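Local structure of thermophilic dibenzothiophene desulfurization enzyme C (Paenibacillus sp. A11-2, 5XDC) at residues S240-L253 with A317-P331. The protein probably catalyses the FMNH2- and oxygen-dependent oxidation of dibenzothiophene to its sulfoxide and sulfone. Sequence-based numbering, arbitrary orientation.
With SO4 (sulfate ion), chain N; SO4 (sulfate ion), chain K.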
ATOM      1  N   SER B 240      11.581 -28.226 -23.237  1.00 23.47           N
ATOM      2  CA  SER B 240      12.901 -27.857 -23.722  1.00 22.55           C
ATOM      3  C   SER B 240      13.231 -26.389 -23.509  1.00 25.10           C
ATOM      4  O   SER B 240      14.404 -26.019 -23.613  1.00 26.20           O
ATOM      5  CB  SER B 240      13.018 -28.174 -25.219  1.00 28.15           C
ATOM      6  OG  SER B 240      12.939 -29.573 -25.432  1.00 35.61           O
ATOM      7  N   GLY B 241      12.242 -25.549 -23.219  1.00 23.00           N
ATOM      8  CA  GLY B 241      12.474 -24.118 -23.211  1.00 18.57           C
ATOM      9  C   GLY B 241      12.962 -23.592 -24.535  1.00 20.26           C
ATOM     10  O   GLY B 241      13.691 -22.599 -24.570  1.00 24.33           O
ATOM     11  N   SER B 242      12.578 -24.237 -25.637  1.00 23.07           N
ATOM     12  CA  SER B 242      13.043 -23.866 -26.965  1.00 24.96           C
ATOM     13  C   SER B 242      12.204 -22.727 -27.549  1.00 25.41           C
ATOM     14  O   SER B 242      11.253 -22.233 -26.935  1.00 21.00           O
ATOM     15  CB  SER B 242      13.019 -25.091 -27.878  1.00 23.01           C
ATOM     16  OG  SER B 242      11.722 -25.661 -27.898  1.00 24.61           O
ATOM     17  N   LYS B 243      12.549 -22.313 -28.767  1.00 21.73           N
ATOM     18  CA  LYS B 243      11.946 -21.119 -29.347  1.00 19.29           C
ATOM     19  C   LYS B 243      10.420 -21.139 -29.345  1.00 16.11           C
ATOM     20  O   LYS B 243       9.824 -20.079 -29.089  1.00 18.91           O
ATOM     21  CB  LYS B 243      12.464 -20.904 -30.774  1.00 20.03           C
ATOM     22  CG  LYS B 243      11.993 -19.588 -31.358  1.00 19.35           C
ATOM     23  CD  LYS B 243      12.499 -19.333 -32.748  1.00 23.23           C
ATOM     24  CE  LYS B 243      12.080 -17.943 -33.205  1.00 21.73           C
ATOM     25  NZ  LYS B 243      12.394 -17.635 -34.629  1.00 25.88           N
ATOM     26  N   PRO B 244       9.731 -22.243 -29.664  1.00 17.94           N
ATOM     27  CA  PRO B 244       8.260 -22.192 -29.665  1.00 18.17           C
ATOM     28  C   PRO B 244       7.676 -21.869 -28.303  1.00 19.91           C
ATOM     29  O   PRO B 244       6.563 -21.325 -28.241  1.00 17.91           O
ATOM     30  CB  PRO B 244       7.859 -23.595 -30.143  1.00 19.86           C
ATOM     31  CG  PRO B 244       9.042 -24.062 -30.933  1.00 18.68           C
ATOM     32  CD  PRO B 244      10.225 -23.532 -30.181  1.00 20.94           C
ATOM     33  N   SER B 245       8.388 -22.185 -27.215  1.00 17.95           N
ATOM     34  CA  SER B 245       7.920 -21.801 -25.888  1.00 22.93           C
ATOM     35  C   SER B 245       7.968 -20.290 -25.665  1.00 18.15           C
ATOM     36  O   SER B 245       7.505 -19.836 -24.606  1.00 18.47           O
ATOM     37  CB  SER B 245       8.727 -22.527 -24.803  1.00 19.79           C
ATOM     38  OG  SER B 245      10.016 -21.959 -24.630  1.00 18.54           O
ATOM     39  N   LEU B 246       8.496 -19.495 -26.614  1.00 16.35           N
ATOM     40  CA  LEU B 246       8.351 -18.046 -26.541  1.00 15.72           C
ATOM     41  C   LEU B 246       6.894 -17.617 -26.592  1.00 12.74           C
ATOM     42  O   LEU B 246       6.593 -16.466 -26.266  1.00 13.38           O
ATOM     43  CB  LEU B 246       9.077 -17.331 -27.676  1.00 16.36           C
ATOM     44  CG  LEU B 246      10.610 -17.299 -27.692  1.00 17.55           C
ATOM     45  CD1 LEU B 246      11.070 -16.581 -28.963  1.00 18.02           C
ATOM     46  CD2 LEU B 246      11.156 -16.609 -26.444  1.00 19.80           C
ATOM     47  N   TRP B 247       5.991 -18.507 -27.000  1.00 14.96           N
ATOM     48  CA  TRP B 247       4.590 -18.124 -27.115  1.00 11.90           C
ATOM     49  C   TRP B 247       4.078 -17.526 -25.807  1.00 11.91           C
ATOM     50  O   TRP B 247       3.359 -16.517 -25.820  1.00 13.09           O
ATOM     51  CB  TRP B 247       3.730 -19.326 -27.520  1.00 13.88           C
ATOM     52  CG  TRP B 247       2.287 -18.952 -27.565  1.00 14.34           C
ATOM     53  CD1 TRP B 247       1.637 -18.352 -28.587  1.00 13.59           C
ATOM     54  CD2 TRP B 247       1.335 -19.082 -26.499  1.00 11.75           C
ATOM     55  NE1 TRP B 247       0.326 -18.122 -28.250  1.00 12.92           N
ATOM     56  CE2 TRP B 247       0.114 -18.568 -26.971  1.00 12.91           C
ATOM     57  CE3 TRP B 247       1.397 -19.603 -25.203  1.00 13.66           C
ATOM     58  CZ2 TRP B 247      -1.040 -18.540 -26.186  1.00 16.76           C
ATOM     59  CZ3 TRP B 247       0.252 -19.578 -24.423  1.00 15.02           C
ATOM     60  CH2 TRP B 247      -0.948 -19.053 -24.918  1.00 14.32           C
ATOM     61  N   THR B 248       4.463 -18.118 -24.671  1.00 14.66           N
ATOM     62  CA  THR B 248       3.911 -17.660 -23.395  1.00 12.48           C
ATOM     63  C   THR B 248       4.421 -16.281 -23.017  1.00 12.93           C
ATOM     64  O   THR B 248       3.591 -15.406 -22.729  1.00 11.71           O
ATOM     65  CB  THR B 248       4.202 -18.679 -22.295  1.00 14.91           C
ATOM     66  OG1 THR B 248       4.081 -19.991 -22.832  1.00 15.28           O
ATOM     67  CG2 THR B 248       3.206 -18.502 -21.140  1.00 15.07           C
ATOM     68  N   PRO B 249       5.734 -16.004 -22.981  1.00 13.04           N
ATOM     69  CA  PRO B 249       6.144 -14.623 -22.676  1.00 15.06           C
ATOM     70  C   PRO B 249       5.579 -13.615 -23.654  1.00 11.08           C
ATOM     71  O   PRO B 249       5.162 -12.532 -23.232  1.00 13.29           O
ATOM     72  CB  PRO B 249       7.681 -14.677 -22.714  1.00 13.57           C
ATOM     73  CG  PRO B 249       8.019 -15.996 -23.360  1.00 15.39           C
ATOM     74  CD  PRO B 249       6.890 -16.916 -23.062  1.00 15.33           C
ATOM     75  N   ILE B 250       5.523 -13.942 -24.955  1.00 12.44           N
ATOM     76  CA  ILE B 250       4.924 -13.029 -25.925  1.00 11.45           C
ATOM     77  C   ILE B 250       3.497 -12.693 -25.519  1.00 12.69           C
ATOM     78  O   ILE B 250       3.078 -11.530 -25.538  1.00 12.84           O
ATOM     79  CB  ILE B 250       4.956 -13.644 -27.336  1.00 12.32           C
ATOM     80  CG1 ILE B 250       6.392 -13.631 -27.864  1.00 15.66           C
ATOM     81  CG2 ILE B 250       4.029 -12.892 -28.281  1.00 15.04           C
ATOM     82  CD1 ILE B 250       6.572 -14.447 -29.138  1.00 17.63           C
ATOM     83  N   THR B 251       2.731 -13.723 -25.184  1.00 13.36           N
ATOM     84  CA  THR B 251       1.312 -13.548 -24.906  1.00 11.73           C
ATOM     85  C   THR B 251       1.102 -12.847 -23.572  1.00 11.61           C
ATOM     86  O   THR B 251       0.220 -11.994 -23.447  1.00 11.25           O
ATOM     87  CB  THR B 251       0.627 -14.912 -24.939  1.00 13.39           C
ATOM     88  OG1 THR B 251       0.717 -15.459 -26.263  1.00 14.70           O
ATOM     89  CG2 THR B 251      -0.860 -14.812 -24.553  1.00 11.58           C
ATOM     90  N   GLN B 252       1.903 -13.192 -22.572  1.00 11.59           N
ATOM     91  CA  GLN B 252       1.793 -12.529 -21.278  1.00 11.99           C
ATOM     92  C   GLN B 252       2.184 -11.060 -21.380  1.00 14.81           C
ATOM     93  O   GLN B 252       1.640 -10.226 -20.648  1.00 13.31           O
ATOM     94  CB  GLN B 252       2.642 -13.289 -20.258  1.00 10.87           C
ATOM     95  CG  GLN B 252       2.077 -14.641 -19.917  1.00 11.25           C
ATOM     96  CD  GLN B 252       0.916 -14.543 -18.932  1.00 11.89           C
ATOM     97  OE1 GLN B 252       0.943 -13.717 -18.026  1.00 12.66           O
ATOM     98  NE2 GLN B 252      -0.103 -15.374 -19.113  1.00 14.06           N
ATOM     99  N   LEU B 253       3.069 -10.704 -22.314  1.00 12.46           N
ATOM    100  CA  LEU B 253       3.366  -9.291 -22.534  1.00 13.44           C
ATOM    101  C   LEU B 253       2.278  -8.585 -23.339  1.00 11.27           C
ATOM    102  O   LEU B 253       2.081  -7.373 -23.173  1.00 12.57           O
ATOM    103  CB  LEU B 253       4.734  -9.123 -23.208  1.00 13.50           C
ATOM    104  CG  LEU B 253       5.313  -7.712 -23.156  1.00 13.43           C
ATOM    105  CD1 LEU B 253       5.603  -7.275 -21.749  1.00 13.66           C
ATOM    106  CD2 LEU B 253       6.601  -7.639 -23.972  1.00 14.82           C
ATOM    107  N   ALA B 317       9.760  -5.454 -24.714  1.00 16.23           N
ATOM    108  CA  ALA B 317       9.258  -5.662 -26.068  1.00 17.23           C
ATOM    109  C   ALA B 317      10.407  -5.762 -27.075  1.00 20.63           C
ATOM    110  O   ALA B 317      10.369  -6.587 -27.994  1.00 18.14           O
ATOM    111  CB  ALA B 317       8.299  -4.536 -26.436  1.00 18.77           C
ATOM    112  N   LEU B 318      11.448  -4.943 -26.903  1.00 21.95           N
ATOM    113  CA  LEU B 318      12.626  -5.050 -27.764  1.00 23.05           C
ATOM    114  C   LEU B 318      13.285  -6.418 -27.637  1.00 22.57           C
ATOM    115  O   LEU B 318      13.768  -6.983 -28.629  1.00 21.36           O
ATOM    116  CB  LEU B 318      13.614  -3.935 -27.419  1.00 21.07           C
ATOM    117  CG  LEU B 318      13.197  -2.535 -27.854  1.00 26.83           C
ATOM    118  CD1 LEU B 318      14.102  -1.497 -27.203  1.00 34.55           C
ATOM    119  CD2 LEU B 318      13.235  -2.416 -29.363  1.00 29.73           C
ATOM    120  N   ARG B 319      13.296  -6.980 -26.432  1.00 19.56           N
ATOM    121  CA  ARG B 319      13.881  -8.296 -26.236  1.00 18.86           C
ATOM    122  C   ARG B 319      13.028  -9.387 -26.877  1.00 23.26           C
ATOM    123  O   ARG B 319      13.560 -10.350 -27.437  1.00 20.39           O
ATOM    124  CB  ARG B 319      14.069  -8.556 -24.744  1.00 20.38           C
ATOM    125  CG  ARG B 319      14.735  -9.863 -24.427  1.00 20.58           C
ATOM    126  CD  ARG B 319      16.093 -10.016 -25.131  1.00 22.00           C
ATOM    127  NE  ARG B 319      16.784 -11.201 -24.648  1.00 21.90           N
ATOM    128  CZ  ARG B 319      17.965 -11.620 -25.089  1.00 29.19           C
ATOM    129  NH1 ARG B 319      18.598 -10.948 -26.031  1.00 22.64           N
ATOM    130  NH2 ARG B 319      18.514 -12.711 -24.579  1.00 25.59           N
ATOM    131  N   VAL B 320      11.702  -9.264 -26.802  1.00 19.71           N
ATOM    132  CA  VAL B 320      10.838 -10.191 -27.537  1.00 15.53           C
ATOM    133  C   VAL B 320      11.244 -10.224 -29.008  1.00 16.47           C
ATOM    134  O   VAL B 320      11.372 -11.295 -29.618  1.00 20.16           O
ATOM    135  CB  VAL B 320       9.360  -9.792 -27.384  1.00 18.02           C
ATOM    136  CG1 VAL B 320       8.498 -10.565 -28.389  1.00 18.02           C
ATOM    137  CG2 VAL B 320       8.884 -10.022 -25.952  1.00 17.13           C
ATOM    138  N   GLN B 321      11.405  -9.044 -29.606  1.00 18.45           N
ATOM    139  CA  GLN B 321      11.743  -8.972 -31.026  1.00 18.59           C
ATOM    140  C   GLN B 321      13.091  -9.628 -31.294  1.00 23.30           C
ATOM    141  O   GLN B 321      13.244 -10.370 -32.275  1.00 21.75           O
ATOM    142  CB  GLN B 321      11.743  -7.522 -31.499  1.00 22.08           C
ATOM    143  CG  GLN B 321      12.064  -7.351 -32.983  1.00 23.54           C
ATOM    144  CD  GLN B 321      11.011  -7.983 -33.875  1.00 24.68           C
ATOM    145  OE1 GLN B 321       9.839  -8.075 -33.504  1.00 21.63           O
ATOM    146  NE2 GLN B 321      11.420  -8.420 -35.059  1.00 22.52           N
ATOM    147  N   GLU B 322      14.077  -9.381 -30.427  1.00 21.88           N
ATOM    148  CA  GLU B 322      15.400  -9.972 -30.638  1.00 25.74           C
ATOM    149  C   GLU B 322      15.316 -11.494 -30.677  1.00 28.04           C
ATOM    150  O   GLU B 322      15.875 -12.138 -31.575  1.00 23.20           O
ATOM    151  CB  GLU B 322      16.372  -9.504 -29.547  1.00 22.97           C
ATOM    152  CG  GLU B 322      17.769 -10.128 -29.652  1.00 46.11           C
ATOM    153  CD  GLU B 322      18.627  -9.502 -30.739  1.00 68.31           C
ATOM    154  OE1 GLU B 322      18.098  -8.680 -31.519  1.00 63.85           O
ATOM    155  OE2 GLU B 322      19.833  -9.836 -30.810  1.00 69.97           O
ATOM    156  N   LEU B 323      14.614 -12.096 -29.717  1.00 19.81           N
ATOM    157  CA  LEU B 323      14.554 -13.551 -29.675  1.00 20.51           C
ATOM    158  C   LEU B 323      13.630 -14.118 -30.747  1.00 19.72           C
ATOM    159  O   LEU B 323      13.841 -15.246 -31.200  1.00 20.98           O
ATOM    160  CB  LEU B 323      14.120 -14.020 -28.288  1.00 23.10           C
ATOM    161  CG  LEU B 323      15.086 -13.677 -27.143  1.00 19.14           C
ATOM    162  CD1 LEU B 323      14.593 -14.264 -25.866  1.00 19.06           C
ATOM    163  CD2 LEU B 323      16.513 -14.161 -27.428  1.00 21.07           C
ATOM    164  N   TRP B 324      12.616 -13.354 -31.153  1.00 19.65           N
ATOM    165  CA  TRP B 324      11.736 -13.745 -32.255  1.00 22.34           C
ATOM    166  C   TRP B 324      12.501 -13.919 -33.554  1.00 23.38           C
ATOM    167  O   TRP B 324      12.113 -14.740 -34.395  1.00 22.39           O
ATOM    168  CB  TRP B 324      10.676 -12.673 -32.427  1.00 19.54           C
ATOM    169  CG  TRP B 324       9.658 -12.787 -33.535  1.00 18.34           C
ATOM    170  CD1 TRP B 324       9.630 -12.064 -34.693  1.00 22.17           C
ATOM    171  CD2 TRP B 324       8.482 -13.601 -33.545  1.00 17.11           C
ATOM    172  NE1 TRP B 324       8.515 -12.385 -35.425  1.00 22.87           N
ATOM    173  CE2 TRP B 324       7.796 -13.328 -34.741  1.00 21.36           C
ATOM    174  CE3 TRP B 324       7.938 -14.530 -32.651  1.00 18.57           C
ATOM    175  CZ2 TRP B 324       6.592 -13.949 -35.068  1.00 23.03           C
ATOM    176  CZ3 TRP B 324       6.749 -15.149 -32.982  1.00 23.27           C
ATOM    177  CH2 TRP B 324       6.091 -14.857 -34.177  1.00 20.64           C
ATOM    178  N   GLU B 325      13.557 -13.133 -33.751  1.00 25.92           N
ATOM    179  CA  GLU B 325      14.356 -13.195 -34.967  1.00 23.79           C
ATOM    180  C   GLU B 325      15.421 -14.284 -34.927  1.00 28.33           C
ATOM    181  O   GLU B 325      16.028 -14.560 -35.967  1.00 36.49           O
ATOM    182  CB  GLU B 325      15.020 -11.836 -35.215  1.00 27.34           C
ATOM    183  CG  GLU B 325      14.053 -10.718 -35.556  1.00 23.46           C
ATOM    184  CD  GLU B 325      14.737  -9.367 -35.615  1.00 25.90           C
ATOM    185  OE1 GLU B 325      15.966  -9.316 -35.391  1.00 52.94           O
ATOM    186  OE2 GLU B 325      14.056  -8.361 -35.879  1.00 31.59           O
ATOM    187  N   ARG B 326      15.647 -14.923 -33.781  1.00 26.81           N
ATOM    188  CA  ARG B 326      16.681 -15.945 -33.674  1.00 28.45           C
ATOM    189  C   ARG B 326      16.198 -17.259 -34.270  1.00 33.10           C
ATOM    190  O   ARG B 326      15.012 -17.589 -34.214  1.00 26.15           O
ATOM    191  CB  ARG B 326      17.072 -16.184 -32.218  1.00 32.34           C
ATOM    192  CG  ARG B 326      17.603 -14.971 -31.497  1.00 28.65           C
ATOM    193  CD  ARG B 326      19.038 -14.681 -31.853  1.00 41.05           C
ATOM    194  NE  ARG B 326      19.495 -13.428 -31.264  1.00 40.00           N
ATOM    195  CZ  ARG B 326      20.010 -13.313 -30.044  1.00 29.75           C
ATOM    196  NH1 ARG B 326      20.146 -14.374 -29.267  1.00 29.13           N
ATOM    197  NH2 ARG B 326      20.398 -12.126 -29.602  1.00 39.17           N
ATOM    198  N   ASN B 327      17.138 -18.025 -34.830  1.00 29.80           N
ATOM    199  CA  ASN B 327      16.802 -19.366 -35.288  1.00 29.41           C
ATOM    200  C   ASN B 327      16.652 -20.331 -34.130  1.00 24.60           C
ATOM    201  O   ASN B 327      15.820 -21.238 -34.187  1.00 31.35           O
ATOM    202  CB  ASN B 327      17.869 -19.878 -36.258  1.00 36.77           C
ATOM    203  CG  ASN B 327      17.969 -19.030 -37.506  1.00 46.19           C
ATOM    204  OD1 ASN B 327      16.953 -18.664 -38.103  1.00 43.74           O
ATOM    205  ND2 ASN B 327      19.196 -18.693 -37.899  1.00 52.45           N
ATOM    206  N   HIS B 328      17.432 -20.154 -33.073  1.00 24.43           N
ATOM    207  CA  HIS B 328      17.328 -20.997 -31.896  1.00 24.88           C
ATOM    208  C   HIS B 328      17.323 -20.119 -30.658  1.00 22.07           C
ATOM    209  O   HIS B 328      17.915 -19.035 -30.635  1.00 26.83           O
ATOM    210  CB  HIS B 328      18.457 -22.013 -31.830  1.00 35.28           C
ATOM    211  CG  HIS B 328      18.476 -22.945 -33.000  1.00 42.88           C
ATOM    212  ND1 HIS B 328      19.304 -22.756 -34.086  1.00 44.76           N
ATOM    213  CD2 HIS B 328      17.738 -24.047 -33.273  1.00 41.40           C
ATOM    214  CE1 HIS B 328      19.089 -23.715 -34.970  1.00 36.56           C
ATOM    215  NE2 HIS B 328      18.145 -24.512 -34.500  1.00 57.85           N
ATOM    216  N   VAL B 329      16.623 -20.599 -29.640  1.00 25.43           N
ATOM    217  CA  VAL B 329      16.505 -19.910 -28.365  1.00 22.67           C
ATOM    218  C   VAL B 329      16.766 -20.930 -27.274  1.00 19.41           C
ATOM    219  O   VAL B 329      16.223 -22.042 -27.316  1.00 24.94           O
ATOM    220  CB  VAL B 329      15.118 -19.267 -28.194  1.00 20.89           C
ATOM    221  CG1 VAL B 329      14.986 -18.653 -26.800  1.00 28.38           C
ATOM    222  CG2 VAL B 329      14.895 -18.216 -29.265  1.00 23.07           C
ATOM    223  N   THR B 330      17.599 -20.557 -26.304  1.00 23.65           N
ATOM    224  CA  THR B 330      17.929 -21.438 -25.200  1.00 22.86           C
ATOM    225  C   THR B 330      16.949 -21.256 -24.050  1.00 25.13           C
ATOM    226  O   THR B 330      16.310 -20.208 -23.928  1.00 24.06           O
ATOM    227  CB  THR B 330      19.336 -21.150 -24.693  1.00 32.84           C
ATOM    228  OG1 THR B 330      19.356 -19.856 -24.079  1.00 27.06           O
ATOM    229  CG2 THR B 330      20.347 -21.183 -25.840  1.00 34.25           C
ATOM    230  N   PRO B 331      16.831 -22.263 -23.182  1.00 24.50           N
ATOM    231  CA  PRO B 331      15.963 -22.117 -22.005  1.00 27.25           C
ATOM    232  C   PRO B 331      16.353 -20.943 -21.135  1.00 28.25           C
ATOM    233  O   PRO B 331      15.487 -20.340 -20.489  1.00 22.63           O
ATOM    234  CB  PRO B 331      16.136 -23.444 -21.258  1.00 30.76           C
ATOM    235  CG  PRO B 331      16.852 -24.365 -22.195  1.00 31.18           C
ATOM    236  CD  PRO B 331      17.545 -23.551 -23.211  1.00 30.04           C
TER
HETATM  237  S   SO4 N 505      20.696 -17.811 -34.156  1.00 63.64           S
HETATM  238  O1  SO4 N 505      21.451 -16.976 -33.226  1.00 59.99           O
HETATM  239  O2  SO4 N 505      19.777 -16.977 -34.932  1.00 42.23           O
HETATM  240  O3  SO4 N 505      21.616 -18.478 -35.080  1.00 79.20           O
HETATM  241  O4  SO4 N 505      19.971 -18.826 -33.392  1.00 37.03           O
HETATM  242  S   SO4 K 502      21.987 -13.062 -26.224  1.00 39.66           S
HETATM  243  O1  SO4 K 502      23.204 -12.461 -25.681  1.00 44.28           O
HETATM  244  O2  SO4 K 502      21.165 -12.015 -26.832  1.00 35.16           O
HETATM  245  O3  SO4 K 502      22.340 -14.047 -27.250  1.00 49.17           O
HETATM  246  O4  SO4 K 502      21.300 -13.749 -25.132  1.00 35.36           O
HETATM  247  O   HOH W   1      15.021 -23.187 -30.260  1.00 24.64           O
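K243 crosses over V329 and ends among the backbone carbonyls of W324 and R326. Its CB and CG lie against V329 CG2, CG at 3.8 Å, the two side chains meeting at about a right angle. CG stands anti to the backbone N (chi1 -173°) and the rest of the chain is fully extended, which takes CD and CE past R326 O and brings NZ to two acceptors. NZ donates to R326 O at 2.7 Å, nearly along the C=O axis, and to W324 O at 2.9 Å, here from above the carbonyl plane. With an alanine here, both carbonyls would probably lose their shared donor, and the chain at W324-R326 would be less firmly held. One water bridges the two backbones, accepting from both K243 N and V329 N. Helices 247-276 and 293-324 belong to the C-terminal helical bundle of the acyl-CoA dehydrogenase fold, and their facing segments run roughly antiparallel, the axes of 247-253 and 317-324 at 151°. L246, in the 3-10 turn before helix 247-276, sets CD1 against L323 CB, while in the helix the longer branch of I250 serves two partners in turn, CG1 on V320 CG1 and its end, CD1, on W324 CE3 at 3.8 Å. Further along, L253 CD2 meets V320 CG2, and W70 and Y74 of helix 70-83 border this apolar seam. At the other end, G241 closes helix 233-240 in a Schellman motif, and P331 CG packs 3.3 Å from S240 O.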